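Local coordinates for putative ABC transporter, ATP-binding protein ComA (Streptococcus mutans, PDB 3K8U), which belongs to the C39 family of clan CA cysteine peptidases and represents the peptidase domain of a putative ABC transporter, at residues 17-21 / 95-99; 66-72 / 131-137; 80-85 / 136-140; 104-110 / 121-127. All coordinates share one frame; numbering follows the deposited sequence.

Interaction 1: 17-21 / 95-99; sequences CGPAV and QHYYV
The N-terminal turn of helix 17-28 packs on strand 93-104 of the antiparallel sheet, the helix-on-sheet junction where papain-like peptidases of clan CA bring a cysteine and a histidine together. The helix segment and the strand run almost in the same direction, their axes 14° apart. Cys17 and His96 meet at the head of this contact. The Cys17 sulfur sits over the middle of the imidazole face, with SG 3.6 Å from the His96 ring centroid and only 12° off the ring normal. With SG anti to its own backbone nitrogen (chi1 -163°), the sulfur projects to the strand, where Tyr97 N donates a nearly straight hydrogen bond to Cys17 SG at 3.3 Å. The same ring is hydrogen-bonded through His96 NE2 to Asp112, consistent with the Cys-His-Asp catalytic triad of the family.

One turn further on, Val21 continues the packing. Its CG1 rests 3.8 Å from Tyr97 CB, the two side chains crossing at about a right angle, and Val21 CB lies 3.8 Å from Val99 CG2. Tyr97 extends past Gly18 to a hydrogen bond between its OH and Thr49 O.

The sulfur thus has a backbone N-H as donor while facing the imidazole's pi surface; an in-plane bond to a ring nitrogen would require a different relative orientation of SG and ring.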
loop_
_atom_site.group_PDB
_atom_site.type_symbol
_atom_site.label_atom_id
_atom_site.label_comp_id
_atom_site.label_asym_id
_atom_site.label_seq_id
_atom_site.Cartn_x
_atom_site.Cartn_y
_atom_site.Cartn_z
ATOM N N CYS A 17 5.876 5.325 -5.477
ATOM C CA CYS A 17 5.259 4.146 -4.872
ATOM C C CYS A 17 4.096 4.513 -3.946
ATOM O O CYS A 17 3.075 3.822 -3.928
ATOM C CB CYS A 17 6.283 3.300 -4.115
ATOM S SG CYS A 17 5.671 1.633 -3.790
ATOM N N GLY A 18 4.255 5.601 -3.193
ATOM C CA GLY A 18 3.212 6.059 -2.284
ATOM C C GLY A 18 1.953 6.439 -3.042
ATOM O O GLY A 18 0.854 5.974 -2.714
ATOM N N PRO A 19 2.069 7.348 -4.022
ATOM C CA PRO A 19 0.910 7.764 -4.816
ATOM C C PRO A 19 0.244 6.548 -5.465
ATOM O O PRO A 19 -0.982 6.465 -5.524
ATOM C CB PRO A 19 1.541 8.676 -5.867
ATOM C CG PRO A 19 2.627 9.338 -5.111
ATOM C CD PRO A 19 3.234 8.206 -4.306
ATOM N N ALA A 20 1.058 5.593 -5.919
ATOM C CA ALA A 20 0.548 4.384 -6.567
ATOM C C ALA A 20 -0.307 3.496 -5.667
ATOM O O ALA A 20 -1.391 3.076 -6.076
ATOM C CB ALA A 20 1.688 3.579 -7.178
ATOM N N VAL A 21 0.169 3.183 -4.459
ATOM C CA VAL A 21 -0.631 2.342 -3.562
ATOM C C VAL A 21 -1.916 3.051 -3.143
ATOM O O VAL A 21 -2.963 2.418 -3.035
ATOM C CB VAL A 21 0.153 1.837 -2.306
ATOM C CG1 VAL A 21 1.321 0.966 -2.744
ATOM C CG2 VAL A 21 0.627 2.994 -1.437
ATOM N N GLN A 95 11.327 3.803 1.294
ATOM C CA GLN A 95 9.969 4.317 1.141
ATOM C C GLN A 95 9.172 3.556 0.079
ATOM O O GLN A 95 8.599 4.147 -0.841
ATOM C CB GLN A 95 9.986 5.819 0.820
ATOM C CG GLN A 95 10.580 6.699 1.916
ATOM C CD GLN A 95 9.689 6.822 3.145
ATOM O OE1 GLN A 95 8.810 5.988 3.387
ATOM N NE2 GLN A 95 9.911 7.874 3.924
ATOM N N HIS A 96 9.156 2.235 0.199
ATOM C CA HIS A 96 8.410 1.402 -0.732
ATOM C C HIS A 96 7.201 0.842 0.011
ATOM O O HIS A 96 7.267 0.601 1.217
ATOM C CB HIS A 96 9.275 0.260 -1.273
ATOM C CG HIS A 96 8.758 -0.321 -2.552
ATOM N ND1 HIS A 96 8.977 0.273 -3.778
ATOM C CD2 HIS A 96 7.996 -1.413 -2.793
ATOM C CE1 HIS A 96 8.370 -0.428 -4.719
ATOM N NE2 HIS A 96 7.768 -1.455 -4.148
ATOM N N TYR A 97 6.094 0.656 -0.704
ATOM C CA TYR A 97 4.871 0.138 -0.096
ATOM C C TYR A 97 4.213 -0.876 -1.013
ATOM O O TYR A 97 4.437 -0.865 -2.221
ATOM C CB TYR A 97 3.855 1.272 0.135
ATOM C CG TYR A 97 4.345 2.404 1.010
ATOM C CD1 TYR A 97 4.065 2.427 2.373
ATOM C CD2 TYR A 97 5.101 3.447 0.472
ATOM C CE1 TYR A 97 4.532 3.459 3.185
ATOM C CE2 TYR A 97 5.570 4.479 1.270
ATOM C CZ TYR A 97 5.285 4.479 2.622
ATOM O OH TYR A 97 5.764 5.497 3.414
ATOM N N TYR A 98 3.387 -1.736 -0.425
ATOM C CA TYR A 98 2.621 -2.728 -1.177
ATOM C C TYR A 98 1.172 -2.557 -0.772
ATOM O O TYR A 98 0.861 -1.972 0.272
ATOM C CB TYR A 98 2.939 -4.168 -0.755
ATOM C CG TYR A 98 4.296 -4.743 -1.067
ATOM C CD1 TYR A 98 5.104 -4.219 -2.073
ATOM C CD2 TYR A 98 4.755 -5.856 -0.361
ATOM C CE1 TYR A 98 6.340 -4.795 -2.370
ATOM C CE2 TYR A 98 5.981 -6.436 -0.644
ATOM C CZ TYR A 98 6.768 -5.908 -1.647
ATOM O OH TYR A 98 7.978 -6.499 -1.919
ATOM N N VAL A 99 0.288 -3.083 -1.607
ATOM C CA VAL A 99 -1.124 -3.125 -1.287
ATOM C C VAL A 99 -1.278 -4.605 -0.919
ATOM O O VAL A 99 -0.625 -5.460 -1.523
ATOM C CB VAL A 99 -2.017 -2.836 -2.511
ATOM C CG1 VAL A 99 -3.477 -3.051 -2.144
ATOM C CG2 VAL A 99 -1.803 -1.404 -3.001
#

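Interaction 2: 66-72 / 131-137; sequences RSIKADM and WTGLAIF
Arg66 and Phe137 open a ladder of backbone hydrogen bonds between strands 63-69 and 134-140. Their N and O atoms bond in both directions, and the Ile68-Ala135 pair does the same, with Ala135 N to Ile68 O at 2.9 Å. Ala70 N to Gly133 O, at 2.7 Å, carries the bonding past the end of strand 63-69. In this antiparallel pairing 63-69 is the outermost strand of the sheet within the chain, and segment 131-137 turns a corner at Gly133.

Among the polar side chains, Lys69 folds back through bends at chi2 and chi3 until NZ reaches Thr132 O at 2.9 Å, approaching from above the carbonyl plane. Thr132 OG1 accepts from Leu134 N in an ST turn.

Stacking and apolar packing occupy the other face. The Arg66 guanidinium lies flat on Phe137, planes 5° apart and centres 4.6 Å apart, with CZ over CB and NH2 over the CG-CD1 side, while Ile68 CD1 comes within 3.7 Å of Phe137 CE2. Ala70 CB touches Trp131 CH2 at 3.8 Å, and Met72 SD makes an oblique Met-aromatic contact 3.7 Å from Trp131 CE3. The indole itself is held by Trp131 NE1 donating to Leu134 O.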
loop_
_atom_site.group_PDB
_atom_site.type_symbol
_atom_site.label_atom_id
_atom_site.label_comp_id
_atom_site.label_asym_id
_atom_site.label_seq_id
_atom_site.Cartn_x
_atom_site.Cartn_y
_atom_site.Cartn_z
ATOM N N ARG A 66 -6.294 4.999 9.396
ATOM C CA ARG A 66 -5.662 4.581 10.639
ATOM C C ARG A 66 -4.354 3.877 10.303
ATOM O O ARG A 66 -4.271 3.138 9.320
ATOM C CB ARG A 66 -6.579 3.686 11.485
ATOM C CG ARG A 66 -6.836 2.286 10.960
ATOM C CD ARG A 66 -7.778 1.547 11.913
ATOM N NE ARG A 66 -7.977 0.149 11.543
ATOM C CZ ARG A 66 -8.913 -0.286 10.705
ATOM N NH1 ARG A 66 -9.757 0.567 10.136
ATOM N NH2 ARG A 66 -8.989 -1.578 10.418
ATOM N N SER A 67 -3.316 4.197 11.073
ATOM C CA SER A 67 -1.994 3.611 10.895
ATOM C C SER A 67 -1.670 2.821 12.154
ATOM O O SER A 67 -1.763 3.341 13.267
ATOM C CB SER A 67 -0.949 4.707 10.678
ATOM O OG SER A 67 -1.270 5.474 9.535
ATOM N N ILE A 68 -1.312 1.557 11.977
ATOM C CA ILE A 68 -1.009 0.699 13.112
ATOM C C ILE A 68 0.293 -0.057 12.914
ATOM O O ILE A 68 0.794 -0.174 11.792
ATOM C CB ILE A 68 -2.126 -0.352 13.331
ATOM C CG1 ILE A 68 -2.275 -1.221 12.081
ATOM C CG2 ILE A 68 -3.452 0.337 13.657
ATOM C CD1 ILE A 68 -2.768 -2.621 12.352
ATOM N N LYS A 69 0.857 -0.523 14.023
ATOM C CA LYS A 69 2.072 -1.324 13.993
ATOM C C LYS A 69 1.572 -2.723 14.310
ATOM O O LYS A 69 1.008 -2.964 15.380
ATOM C CB LYS A 69 3.077 -0.855 15.046
ATOM C CG LYS A 69 3.638 0.539 14.789
ATOM C CD LYS A 69 4.391 0.624 13.461
ATOM C CE LYS A 69 5.623 -0.276 13.445
ATOM N NZ LYS A 69 6.405 -0.128 12.184
ATOM N N ALA A 70 1.733 -3.631 13.358
ATOM C CA ALA A 70 1.248 -4.991 13.519
ATOM C C ALA A 70 2.325 -6.035 13.291
ATOM O O ALA A 70 3.493 -5.709 13.109
ATOM C CB ALA A 70 0.082 -5.224 12.564
ATOM N N ASP A 71 1.922 -7.300 13.356
ATOM C CA ASP A 71 2.827 -8.417 13.123
ATOM C C ASP A 71 2.094 -9.425 12.234
ATOM O O ASP A 71 0.937 -9.210 11.874
ATOM C CB ASP A 71 3.287 -9.045 14.446
ATOM C CG ASP A 71 2.131 -9.457 15.336
ATOM O OD1 ASP A 71 1.306 -10.276 14.894
ATOM O OD2 ASP A 71 2.044 -8.958 16.478
ATOM N N MET A 72 2.737 -10.541 11.920
ATOM C CA MET A 72 2.120 -11.528 11.035
ATOM C C MET A 72 0.832 -12.218 11.496
ATOM O O MET A 72 0.114 -12.778 10.669
ATOM C CB MET A 72 3.156 -12.549 10.564
ATOM C CG MET A 72 4.272 -11.941 9.709
ATOM S SD MET A 72 3.704 -11.144 8.175
ATOM C CE MET A 72 3.277 -12.578 7.189
ATOM N N TRP A 131 8.619 -6.392 5.673
ATOM C CA TRP A 131 7.631 -5.563 6.376
ATOM C C TRP A 131 8.099 -4.919 7.684
ATOM O O TRP A 131 8.624 -5.595 8.575
ATOM C CB TRP A 131 6.378 -6.412 6.620
ATOM C CG TRP A 131 5.163 -5.692 7.150
ATOM C CD1 TRP A 131 4.747 -4.423 6.847
ATOM C CD2 TRP A 131 4.163 -6.248 8.002
ATOM N NE1 TRP A 131 3.536 -4.164 7.451
ATOM C CE2 TRP A 131 3.158 -5.271 8.166
ATOM C CE3 TRP A 131 4.015 -7.490 8.639
ATOM C CZ2 TRP A 131 2.018 -5.496 8.941
ATOM C CZ3 TRP A 131 2.882 -7.714 9.406
ATOM C CH2 TRP A 131 1.895 -6.718 9.549
ATOM N N THR A 132 7.892 -3.608 7.799
ATOM C CA THR A 132 8.264 -2.871 9.003
ATOM C C THR A 132 7.220 -3.076 10.098
ATOM O O THR A 132 7.446 -2.715 11.251
ATOM C CB THR A 132 8.345 -1.345 8.757
ATOM O OG1 THR A 132 7.042 -0.841 8.434
ATOM C CG2 THR A 132 9.319 -1.021 7.625
ATOM N N GLY A 133 6.080 -3.652 9.725
ATOM C CA GLY A 133 4.997 -3.851 10.667
ATOM C C GLY A 133 3.937 -2.768 10.502
ATOM O O GLY A 133 2.817 -2.911 10.989
ATOM N N LEU A 134 4.283 -1.686 9.807
ATOM C CA LEU A 134 3.344 -0.592 9.592
ATOM C C LEU A 134 2.283 -0.949 8.563
ATOM O O LEU A 134 2.597 -1.408 7.460
ATOM C CB LEU A 134 4.070 0.686 9.146
ATOM C CG LEU A 134 3.149 1.891 8.898
ATOM C CD1 LEU A 134 2.577 2.387 10.217
ATOM C CD2 LEU A 134 3.906 3.008 8.204
ATOM N N ALA A 135 1.023 -0.748 8.943
ATOM C CA ALA A 135 -0.108 -1.018 8.060
ATOM C C ALA A 135 -1.036 0.192 8.101
ATOM O O ALA A 135 -1.290 0.751 9.167
ATOM C CB ALA A 135 -0.857 -2.271 8.508
ATOM N N ILE A 136 -1.493 0.619 6.930
ATOM C CA ILE A 136 -2.394 1.758 6.827
ATOM C C ILE A 136 -3.704 1.263 6.240
ATOM O O ILE A 136 -3.733 0.703 5.140
ATOM C CB ILE A 136 -1.800 2.880 5.935
ATOM C CG1 ILE A 136 -0.475 3.369 6.528
ATOM C CG2 ILE A 136 -2.790 4.054 5.821
ATOM C CD1 ILE A 136 0.329 4.268 5.607
ATOM N N PHE A 137 -4.777 1.440 7.008
ATOM C CA PHE A 137 -6.117 1.033 6.604
ATOM C C PHE A 137 -6.940 2.259 6.226
ATOM O O PHE A 137 -6.912 3.275 6.927
ATOM C CB PHE A 137 -6.805 0.273 7.747
ATOM C CG PHE A 137 -6.202 -1.079 8.030
ATOM C CD1 PHE A 137 -6.766 -2.230 7.491
ATOM C CD2 PHE A 137 -5.058 -1.197 8.811
ATOM C CE1 PHE A 137 -6.198 -3.479 7.720
ATOM C CE2 PHE A 137 -4.480 -2.443 9.047
ATOM C CZ PHE A 137 -5.049 -3.587 8.497
#

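Interaction 3: 80-85 / 136-140; sequences LTYPFI and IFLAP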
loop_
_atom_site.group_PDB
_atom_site.type_symbol
_atom_site.label_atom_id
_atom_site.label_comp_id
_atom_site.label_asym_id
_atom_site.label_seq_id
_atom_site.Cartn_x
_atom_site.Cartn_y
_atom_site.Cartn_z
ATOM N N LEU A 80 -10.360 -9.626 9.115
ATOM C CA LEU A 80 -9.478 -8.604 8.554
ATOM C C LEU A 80 -10.060 -8.026 7.262
ATOM O O LEU A 80 -10.541 -8.766 6.405
ATOM C CB LEU A 80 -8.089 -9.192 8.283
ATOM C CG LEU A 80 -6.998 -8.228 7.808
ATOM C CD1 LEU A 80 -6.801 -7.118 8.824
ATOM C CD2 LEU A 80 -5.701 -8.989 7.594
ATOM N N THR A 81 -10.056 -6.703 7.152
ATOM C CA THR A 81 -10.586 -6.048 5.963
ATOM C C THR A 81 -9.489 -5.712 4.970
ATOM O O THR A 81 -8.531 -5.011 5.299
ATOM C CB THR A 81 -11.347 -4.752 6.307
ATOM O OG1 THR A 81 -10.470 -3.842 6.983
ATOM C CG2 THR A 81 -12.553 -5.054 7.184
ATOM N N TYR A 82 -9.630 -6.247 3.763
ATOM C CA TYR A 82 -8.691 -6.007 2.676
ATOM C C TYR A 82 -9.391 -5.069 1.697
ATOM O O TYR A 82 -10.620 -5.031 1.641
ATOM C CB TYR A 82 -8.351 -7.316 1.964
ATOM C CG TYR A 82 -7.601 -8.327 2.797
ATOM C CD1 TYR A 82 -6.214 -8.250 2.941
ATOM C CD2 TYR A 82 -8.268 -9.389 3.407
ATOM C CE1 TYR A 82 -5.510 -9.211 3.667
ATOM C CE2 TYR A 82 -7.573 -10.354 4.136
ATOM C CZ TYR A 82 -6.199 -10.260 4.259
ATOM O OH TYR A 82 -5.512 -11.220 4.962
ATOM N N PRO A 83 -8.623 -4.293 0.918
ATOM C CA PRO A 83 -7.159 -4.255 0.916
ATOM C C PRO A 83 -6.631 -3.161 1.838
ATOM O O PRO A 83 -7.396 -2.334 2.339
ATOM C CB PRO A 83 -6.855 -3.918 -0.540
ATOM C CG PRO A 83 -7.922 -2.894 -0.840
ATOM C CD PRO A 83 -9.170 -3.491 -0.197
ATOM N N PHE A 84 -5.332 -3.202 2.115
ATOM C CA PHE A 84 -4.701 -2.168 2.927
ATOM C C PHE A 84 -3.261 -1.957 2.472
ATOM O O PHE A 84 -2.750 -2.701 1.632
ATOM C CB PHE A 84 -4.816 -2.444 4.435
ATOM C CG PHE A 84 -4.211 -3.740 4.879
ATOM C CD1 PHE A 84 -2.906 -3.783 5.363
ATOM C CD2 PHE A 84 -4.959 -4.914 4.856
ATOM C CE1 PHE A 84 -2.358 -4.975 5.819
ATOM C CE2 PHE A 84 -4.420 -6.111 5.311
ATOM C CZ PHE A 84 -3.118 -6.144 5.793
ATOM N N ILE A 85 -2.623 -0.921 3.001
ATOM C CA ILE A 85 -1.259 -0.573 2.618
ATOM C C ILE A 85 -0.231 -0.952 3.677
ATOM O O ILE A 85 -0.504 -0.846 4.866
ATOM C CB ILE A 85 -1.178 0.945 2.347
ATOM C CG1 ILE A 85 -2.116 1.310 1.190
ATOM C CG2 ILE A 85 0.259 1.378 2.050
ATOM C CD1 ILE A 85 -2.396 2.796 1.064
ATOM N N ILE A 136 -1.493 0.619 6.930
ATOM C CA ILE A 136 -2.394 1.758 6.827
ATOM C C ILE A 136 -3.704 1.263 6.240
ATOM O O ILE A 136 -3.733 0.703 5.140
ATOM C CB ILE A 136 -1.800 2.880 5.935
ATOM C CG1 ILE A 136 -0.475 3.369 6.528
ATOM C CG2 ILE A 136 -2.790 4.054 5.821
ATOM C CD1 ILE A 136 0.329 4.268 5.607
ATOM N N PHE A 137 -4.777 1.440 7.008
ATOM C CA PHE A 137 -6.117 1.033 6.604
ATOM C C PHE A 137 -6.940 2.259 6.226
ATOM O O PHE A 137 -6.912 3.275 6.927
ATOM C CB PHE A 137 -6.805 0.273 7.747
ATOM C CG PHE A 137 -6.202 -1.079 8.030
ATOM C CD1 PHE A 137 -6.766 -2.230 7.491
ATOM C CD2 PHE A 137 -5.058 -1.197 8.811
ATOM C CE1 PHE A 137 -6.198 -3.479 7.720
ATOM C CE2 PHE A 137 -4.480 -2.443 9.047
ATOM C CZ PHE A 137 -5.049 -3.587 8.497
ATOM N N LEU A 138 -7.657 2.164 5.109
ATOM C CA LEU A 138 -8.490 3.263 4.628
ATOM C C LEU A 138 -9.925 2.789 4.436
ATOM O O LEU A 138 -10.166 1.640 4.069
ATOM C CB LEU A 138 -7.968 3.797 3.292
ATOM C CG LEU A 138 -6.474 4.067 3.111
ATOM C CD1 LEU A 138 -6.236 4.609 1.716
ATOM C CD2 LEU A 138 -5.971 5.045 4.151
ATOM N N ALA A 139 -10.873 3.693 4.656
ATOM C CA ALA A 139 -12.288 3.377 4.499
ATOM C C ALA A 139 -13.075 4.634 4.154
ATOM O O ALA A 139 -12.824 5.702 4.711
ATOM C CB ALA A 139 -12.829 2.753 5.778
ATOM N N PRO A 140 -14.012 4.535 3.194
ATOM C CA PRO A 140 -14.829 5.685 2.791
ATOM C C PRO A 140 -15.705 6.144 3.952
ATOM O O PRO A 140 -16.410 5.336 4.560
ATOM C CB PRO A 140 -15.679 5.114 1.655
ATOM C CG PRO A 140 -14.804 4.051 1.075
ATOM C CD PRO A 140 -14.269 3.381 2.316
HETATM O O HOH W 1 -7.872 0.044 3.349
#
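Phe84 and Phe137 run alongside each other in the same sense, their rings in an offset stack with centroids 4.4 Å apart and planes at 23°. Phe84 carries CG between its backbone nitrogen and carbonyl carbon (chi1 59°), which lays its ring against one face of Phe137 so that Phe137 CZ sits over the Phe84 ring centre. Phe84 CB in turn covers the rim of the Phe137 face, a CH-pi contact opposite the face taken by Arg66. Leu80 CD1 approaches Phe137 CE1 obliquely at 3.9 Å, and Thr81 O, buried with no polar partner in the model, lies in the ring plane at its edge.

On another side of the strands, Ile85 and Ile136 set their CB atoms 4.1 Å apart. Their backbones form a hydrogen-bonded pair, with Ile136 N to Ile85 O at 2.7 Å. Farther out, a water accepts from Leu138 N and donates to Pro83 O, bridging the two segments where direct pairing has stopped. The contact is the start of the antiparallel pairing of strands 84-90 and 134-140 inside the peptidase's sheet.

Interaction 4: 104-110 / 121-127; sequences QNNQLII and RMSKERF
Lys124 leaves its backbone with CG anti to the carbonyl carbon (chi1 -73°) and then runs extended, which carries NZ to Asn105 O, 3.0 Å away and in the carbonyl plane. Phe127 has CG anti to its nitrogen (chi1 -179°), presenting a ring face to Leu108. The Leu108 CD1 methyl stands over that face, displaced to the rim, in a CH-pi contact 3.8 Å from the Phe127 centroid. Leu108 CD2 also meets the Lys124 chain, at 4.0 Å from CE, so the aliphatic part of the lysine shares the leucine while its ammonium grips the turn. Ile110 CD1 and Met122 CE, 4.1 Å apart, continue the apolar layer.

Backbone bonds set the register: Leu108 and Met122 bond in both directions, Leu108 N to Met122 O at 2.8 Å. Past Ser123 the pairing changes character, and Lys124 N, already in the helix, donates to Asn106 O at 3.0 Å. Two groups of Lys124 thereby hold successive carbonyls of the type II' turn 104-107. On the other side of the strands, Gln107 NE2 lies 3.5 Å from Arg121 CD, the two side chains crossing at about a right angle.

Ser123 is the N-cap of helix 124-130, its OG accepting from Arg126 N. The whole is a beta hairpin, strands 107-112 and 120-123, whose outer strand passes straight into a capped helix.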
loop_
_atom_site.group_PDB
_atom_site.type_symbol
_atom_site.label_atom_id
_atom_site.label_comp_id
_atom_site.label_asym_id
_atom_site.label_seq_id
_atom_site.Cartn_x
_atom_site.Cartn_y
_atom_site.Cartn_z
ATOM N N GLN A 104 -3.721 -16.621 1.197
ATOM C CA GLN A 104 -4.134 -17.967 0.826
ATOM C C GLN A 104 -2.979 -18.919 1.102
ATOM O O GLN A 104 -1.910 -18.803 0.496
ATOM C CB GLN A 104 -4.541 -18.035 -0.650
ATOM C CG GLN A 104 -5.254 -19.332 -1.023
ATOM C CD GLN A 104 -5.728 -19.358 -2.467
ATOM O OE1 GLN A 104 -5.469 -20.318 -3.198
ATOM N NE2 GLN A 104 -6.429 -18.308 -2.883
ATOM N N ASN A 105 -3.204 -19.837 2.042
ATOM C CA ASN A 105 -2.217 -20.833 2.456
ATOM C C ASN A 105 -1.095 -20.164 3.253
ATOM O O ASN A 105 -1.352 -19.483 4.249
ATOM C CB ASN A 105 -1.650 -21.583 1.239
ATOM C CG ASN A 105 -2.735 -22.208 0.379
ATOM O OD1 ASN A 105 -2.899 -21.852 -0.789
ATOM N ND2 ASN A 105 -3.487 -23.141 0.957
ATOM N N ASN A 106 0.143 -20.377 2.821
ATOM C CA ASN A 106 1.307 -19.786 3.470
ATOM C C ASN A 106 1.768 -18.595 2.620
ATOM O O ASN A 106 2.939 -18.209 2.647
ATOM C CB ASN A 106 2.420 -20.836 3.585
ATOM C CG ASN A 106 3.608 -20.354 4.399
ATOM O OD1 ASN A 106 3.451 -19.788 5.482
ATOM N ND2 ASN A 106 4.808 -20.580 3.875
ATOM N N GLN A 107 0.833 -18.020 1.864
ATOM C CA GLN A 107 1.138 -16.887 0.999
ATOM C C GLN A 107 0.146 -15.739 1.097
ATOM O O GLN A 107 -1.001 -15.911 1.509
ATOM C CB GLN A 107 1.236 -17.331 -0.464
ATOM C CG GLN A 107 2.370 -18.302 -0.758
ATOM C CD GLN A 107 2.716 -18.355 -2.229
ATOM O OE1 GLN A 107 3.836 -18.020 -2.625
ATOM N NE2 GLN A 107 1.755 -18.762 -3.054
ATOM N N LEU A 108 0.615 -14.557 0.719
ATOM C CA LEU A 108 -0.200 -13.352 0.720
ATOM C C LEU A 108 -0.296 -12.873 -0.719
ATOM O O LEU A 108 0.618 -13.101 -1.507
ATOM C CB LEU A 108 0.478 -12.257 1.543
ATOM C CG LEU A 108 0.716 -12.536 3.025
ATOM C CD1 LEU A 108 1.479 -11.386 3.647
ATOM C CD2 LEU A 108 -0.618 -12.737 3.718
ATOM N N ILE A 109 -1.412 -12.247 -1.065
ATOM C CA ILE A 109 -1.580 -11.696 -2.403
ATOM C C ILE A 109 -1.273 -10.211 -2.231
ATOM O O ILE A 109 -1.963 -9.510 -1.490
ATOM C CB ILE A 109 -3.023 -11.857 -2.922
ATOM C CG1 ILE A 109 -3.445 -13.325 -2.858
ATOM C CG2 ILE A 109 -3.120 -11.341 -4.361
ATOM C CD1 ILE A 109 -4.902 -13.552 -3.196
ATOM N N ILE A 110 -0.194 -9.753 -2.854
ATOM C CA ILE A 110 0.198 -8.353 -2.735
ATOM C C ILE A 110 0.253 -7.612 -4.063
ATOM O O ILE A 110 0.326 -8.221 -5.131
ATOM C CB ILE A 110 1.559 -8.202 -2.001
ATOM C CG1 ILE A 110 2.682 -8.895 -2.778
ATOM C CG2 ILE A 110 1.466 -8.785 -0.577
ATOM C CD1 ILE A 110 3.586 -7.946 -3.535
ATOM N N ARG A 121 1.787 -13.360 -5.723
ATOM C CA ARG A 121 1.700 -14.087 -4.467
ATOM C C ARG A 121 3.095 -14.016 -3.854
ATOM O O ARG A 121 4.095 -14.094 -4.571
ATOM C CB ARG A 121 1.313 -15.548 -4.709
ATOM C CG ARG A 121 -0.141 -15.757 -5.071
ATOM C CD ARG A 121 -0.438 -17.230 -5.297
ATOM N NE ARG A 121 -1.873 -17.481 -5.379
ATOM C CZ ARG A 121 -2.610 -17.961 -4.381
ATOM N NH1 ARG A 121 -2.053 -18.251 -3.210
ATOM N NH2 ARG A 121 -3.913 -18.142 -4.551
ATOM N N MET A 122 3.156 -13.836 -2.541
ATOM C CA MET A 122 4.426 -13.750 -1.826
ATOM C C MET A 122 4.330 -14.604 -0.569
ATOM O O MET A 122 3.320 -14.567 0.133
ATOM C CB MET A 122 4.721 -12.292 -1.438
ATOM C CG MET A 122 6.073 -12.078 -0.759
ATOM S SD MET A 122 6.447 -10.333 -0.385
ATOM C CE MET A 122 6.899 -9.728 -2.030
ATOM N N SER A 123 5.376 -15.375 -0.284
ATOM C CA SER A 123 5.368 -16.220 0.903
ATOM C C SER A 123 5.313 -15.329 2.139
ATOM O O SER A 123 5.819 -14.201 2.125
ATOM C CB SER A 123 6.619 -17.100 0.963
ATOM O OG SER A 123 7.777 -16.331 1.229
ATOM N N LYS A 124 4.663 -15.817 3.189
ATOM C CA LYS A 124 4.563 -15.052 4.427
ATOM C C LYS A 124 5.948 -14.800 5.018
ATOM O O LYS A 124 6.184 -13.757 5.620
ATOM C CB LYS A 124 3.644 -15.761 5.423
ATOM C CG LYS A 124 2.175 -15.670 5.026
ATOM C CD LYS A 124 1.262 -16.450 5.946
ATOM C CE LYS A 124 -0.189 -16.240 5.532
ATOM N NZ LYS A 124 -1.120 -17.195 6.180
ATOM N N GLU A 125 6.873 -15.729 4.776
ATOM C CA GLU A 125 8.250 -15.625 5.264
ATOM C C GLU A 125 8.970 -14.443 4.621
ATOM O O GLU A 125 9.613 -13.649 5.305
ATOM C CB GLU A 125 9.027 -16.897 4.919
ATOM C CG GLU A 125 9.914 -17.415 6.032
ATOM C CD GLU A 125 9.181 -18.358 6.971
ATOM O OE1 GLU A 125 9.800 -19.346 7.424
ATOM O OE2 GLU A 125 7.986 -18.120 7.249
ATOM N N ARG A 126 8.888 -14.362 3.294
ATOM C CA ARG A 126 9.521 -13.287 2.529
ATOM C C ARG A 126 8.944 -11.938 2.942
ATOM O O ARG A 126 9.682 -10.980 3.188
ATOM C CB ARG A 126 9.278 -13.495 1.030
ATOM C CG ARG A 126 9.839 -12.392 0.136
ATOM C CD ARG A 126 11.289 -12.644 -0.228
ATOM N NE ARG A 126 11.429 -13.852 -1.041
ATOM C CZ ARG A 126 12.487 -14.138 -1.793
ATOM N NH1 ARG A 126 13.516 -13.303 -1.850
ATOM N NH2 ARG A 126 12.514 -15.265 -2.492
ATOM N N PHE A 127 7.616 -11.867 2.991
ATOM C CA PHE A 127 6.927 -10.641 3.369
ATOM C C PHE A 127 7.344 -10.185 4.771
ATOM O O PHE A 127 7.655 -9.015 4.987
ATOM C CB PHE A 127 5.419 -10.850 3.322
ATOM C CG PHE A 127 4.632 -9.627 3.679
ATOM C CD1 PHE A 127 4.440 -8.617 2.744
ATOM C CD2 PHE A 127 4.083 -9.484 4.949
ATOM C CE1 PHE A 127 3.711 -7.476 3.070
ATOM C CE2 PHE A 127 3.355 -8.352 5.283
ATOM C CZ PHE A 127 3.168 -7.346 4.343
HETATM O O HOH W 2 6.580 -18.514 4.226
#

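All four contacts meet on one six-stranded antiparallel sheet. Interactions 2 and 3 share Ile136 and Phe137 on strand 134-140, which lies between strands 63-69 and 84-90; their centres are about 11 Å apart. Interaction 1 sets helix 17-28 against strand 93-104, the neighbour of 84-90, and touches interaction 3 through Val21 and Ile85. Interaction 4, about 18 Å from interaction 1 between centres, is the hairpin at the far edge; Tyr98 packs against its Met122, Ile110 and Phe127. Along the chain, interaction 4 is nested within the loops closed by interactions 2 and 3, whereas interaction 1 interleaves with both. Strand 134-140 thus inserts between two mid-chain strands, while the Cys17-His96 contact lies near the domain centre.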